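Local coordinates for HTH tetR-type domain-containing protein (Streptomyces coelicolor A3, PDB 3IUV) that is uncharacterized but probably acts as a TetR-family transcription regulator, binding DNA through a predicted helix-turn-helix motif, at residues 84-89 against 137-142. Residues are numbered along the deposited sequence; the frame is centred on the assembly and turned at random.
Sequences ADLSGE and AARTDP
Arg139 reaches from the last turn of helix 121-139 to the backbone of Ala84, one residue ahead of Asp85, the N-cap of helix 86-98, and so joins two helix ends within the all-helical C-terminal domain of this TetR-family protein. The pairing illustrates how an arginine can serve a main-chain carbonyl rather than a carboxylate. Both terminal nitrogens grip one oxygen end-on: NH1 and NH2 of Arg139 each donate to Ala84 O over 3.2 Å. That oxygen lies in the guanidinium plane, yet the two bonds meet the carbonyl differently. NH2 stands nearly in line with the C=O bond (C=O...N 170°), whereas NH1 approaches from above the carbonyl plane, at 133°. A weak bond from NH1 to Leu79 O adds a second backbone acceptor. Bends at chi2 and chi3 carry the arginine chain across to its target.

Van der Waals contact accompanies this grip. Leu86 lays its CB over the centre of one guanidinium face, 3.7 Å above the plane, and its side chain runs past that of Arg139 in the reverse direction. With CG anti to the backbone N (chi1 -178°), the two methyls lie beside Arg139 CD, and Leu148 of helix 142-161 also touches the side chain. Thr140, where the chain leaves helix 121-139, turns its hydroxyl back to Leu136 O, while its methyl CG2 meets Leu86 CD2 at 3.6 Å.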
loop_
_atom_site.group_PDB
_atom_site.type_symbol
_atom_site.label_atom_id
_atom_site.label_comp_id
_atom_site.label_asym_id
_atom_site.label_seq_id
_atom_site.Cartn_x
_atom_site.Cartn_y
_atom_site.Cartn_z
ATOM N N ALA A 84 29.684 -2.662 -6.073
ATOM C CA ALA A 84 28.666 -2.077 -6.924
ATOM C C ALA A 84 27.852 -1.000 -6.204
ATOM O O ALA A 84 27.703 -1.036 -4.982
ATOM C CB ALA A 84 27.771 -3.161 -7.470
ATOM N N ASP A 85 27.333 -0.048 -6.974
ATOM C CA ASP A 85 26.556 1.061 -6.445
ATOM C C ASP A 85 25.182 0.595 -5.992
ATOM O O ASP A 85 24.277 0.401 -6.818
ATOM C CB ASP A 85 26.383 2.132 -7.527
ATOM C CG ASP A 85 25.438 3.239 -7.109
ATOM O OD1 ASP A 85 25.359 3.549 -5.901
ATOM O OD2 ASP A 85 24.772 3.811 -7.995
ATOM N N LEU A 86 25.015 0.448 -4.679
ATOM C CA LEU A 86 23.775 -0.076 -4.127
ATOM C C LEU A 86 22.536 0.719 -4.545
ATOM O O LEU A 86 21.579 0.148 -5.066
ATOM C CB LEU A 86 23.852 -0.154 -2.605
ATOM C CG LEU A 86 22.552 -0.766 -2.075
ATOM C CD1 LEU A 86 22.230 -2.033 -2.893
ATOM C CD2 LEU A 86 22.614 -1.061 -0.567
ATOM N N SER A 87 22.555 2.022 -4.277
ATOM C CA SER A 87 21.480 2.931 -4.662
ATOM C C SER A 87 21.135 2.762 -6.117
ATOM O O SER A 87 19.971 2.554 -6.478
ATOM C CB SER A 87 21.910 4.381 -4.456
ATOM O OG SER A 87 22.168 4.631 -3.091
ATOM N N GLY A 88 22.162 2.879 -6.951
ATOM C CA GLY A 88 22.006 2.748 -8.387
ATOM C C GLY A 88 21.308 1.468 -8.781
ATOM O O GLY A 88 20.371 1.499 -9.578
ATOM N N GLU A 89 21.758 0.346 -8.218
ATOM C CA GLU A 89 21.217 -0.970 -8.564
ATOM C C GLU A 89 19.755 -1.112 -8.169
ATOM O O GLU A 89 18.949 -1.653 -8.930
ATOM C CB GLU A 89 22.050 -2.092 -7.919
ATOM C CG GLU A 89 23.304 -2.479 -8.711
ATOM C CD GLU A 89 22.989 -3.159 -10.039
ATOM O OE1 GLU A 89 23.171 -2.516 -11.085
ATOM O OE2 GLU A 89 22.548 -4.326 -10.043
ATOM N N ALA A 137 20.178 -6.630 4.181
ATOM C CA ALA A 137 20.740 -6.753 5.516
ATOM C C ALA A 137 22.196 -7.226 5.409
ATOM O O ALA A 137 23.132 -6.554 5.872
ATOM C CB ALA A 137 19.905 -7.739 6.351
ATOM N N ALA A 138 22.385 -8.388 4.790
ATOM C CA ALA A 138 23.725 -8.899 4.562
ATOM C C ALA A 138 24.650 -7.859 3.907
ATOM O O ALA A 138 25.832 -7.753 4.274
ATOM C CB ALA A 138 23.667 -10.170 3.725
ATOM N N ARG A 139 24.114 -7.087 2.954
ATOM C CA ARG A 139 24.939 -6.133 2.217
ATOM C C ARG A 139 25.106 -4.772 2.883
ATOM O O ARG A 139 25.901 -3.949 2.427
ATOM C CB ARG A 139 24.454 -5.932 0.781
ATOM C CG ARG A 139 25.546 -5.344 -0.096
ATOM C CD ARG A 139 25.077 -4.066 -0.697
ATOM N NE ARG A 139 26.109 -3.030 -0.748
ATOM C CZ ARG A 139 26.619 -2.573 -1.882
ATOM N NH1 ARG A 139 26.195 -3.093 -3.030
ATOM N NH2 ARG A 139 27.541 -1.612 -1.876
ATOM N N THR A 140 24.347 -4.528 3.947
ATOM C CA THR A 140 24.487 -3.293 4.716
ATOM C C THR A 140 24.389 -3.607 6.198
ATOM O O THR A 140 25.267 -4.261 6.761
ATOM C CB THR A 140 23.432 -2.210 4.320
ATOM O OG1 THR A 140 22.101 -2.645 4.652
ATOM C CG2 THR A 140 23.545 -1.833 2.799
ATOM N N ASP A 141 23.311 -3.147 6.819
ATOM C CA ASP A 141 23.019 -3.462 8.210
ATOM C C ASP A 141 21.509 -3.578 8.304
ATOM O O ASP A 141 20.804 -3.145 7.393
ATOM C CB ASP A 141 23.525 -2.352 9.135
ATOM C CG ASP A 141 22.707 -1.093 9.018
ATOM O OD1 ASP A 141 21.651 -0.981 9.692
ATOM O OD2 ASP A 141 23.130 -0.215 8.249
ATOM N N PRO A 142 21.005 -4.142 9.413
ATOM C CA PRO A 142 19.575 -4.433 9.507
ATOM C C PRO A 142 18.757 -3.151 9.372
ATOM O O PRO A 142 17.765 -3.101 8.635
ATOM C CB PRO A 142 19.422 -5.020 10.923
ATOM C CG PRO A 142 20.797 -5.347 11.379
ATOM C CD PRO A 142 21.697 -4.379 10.693
#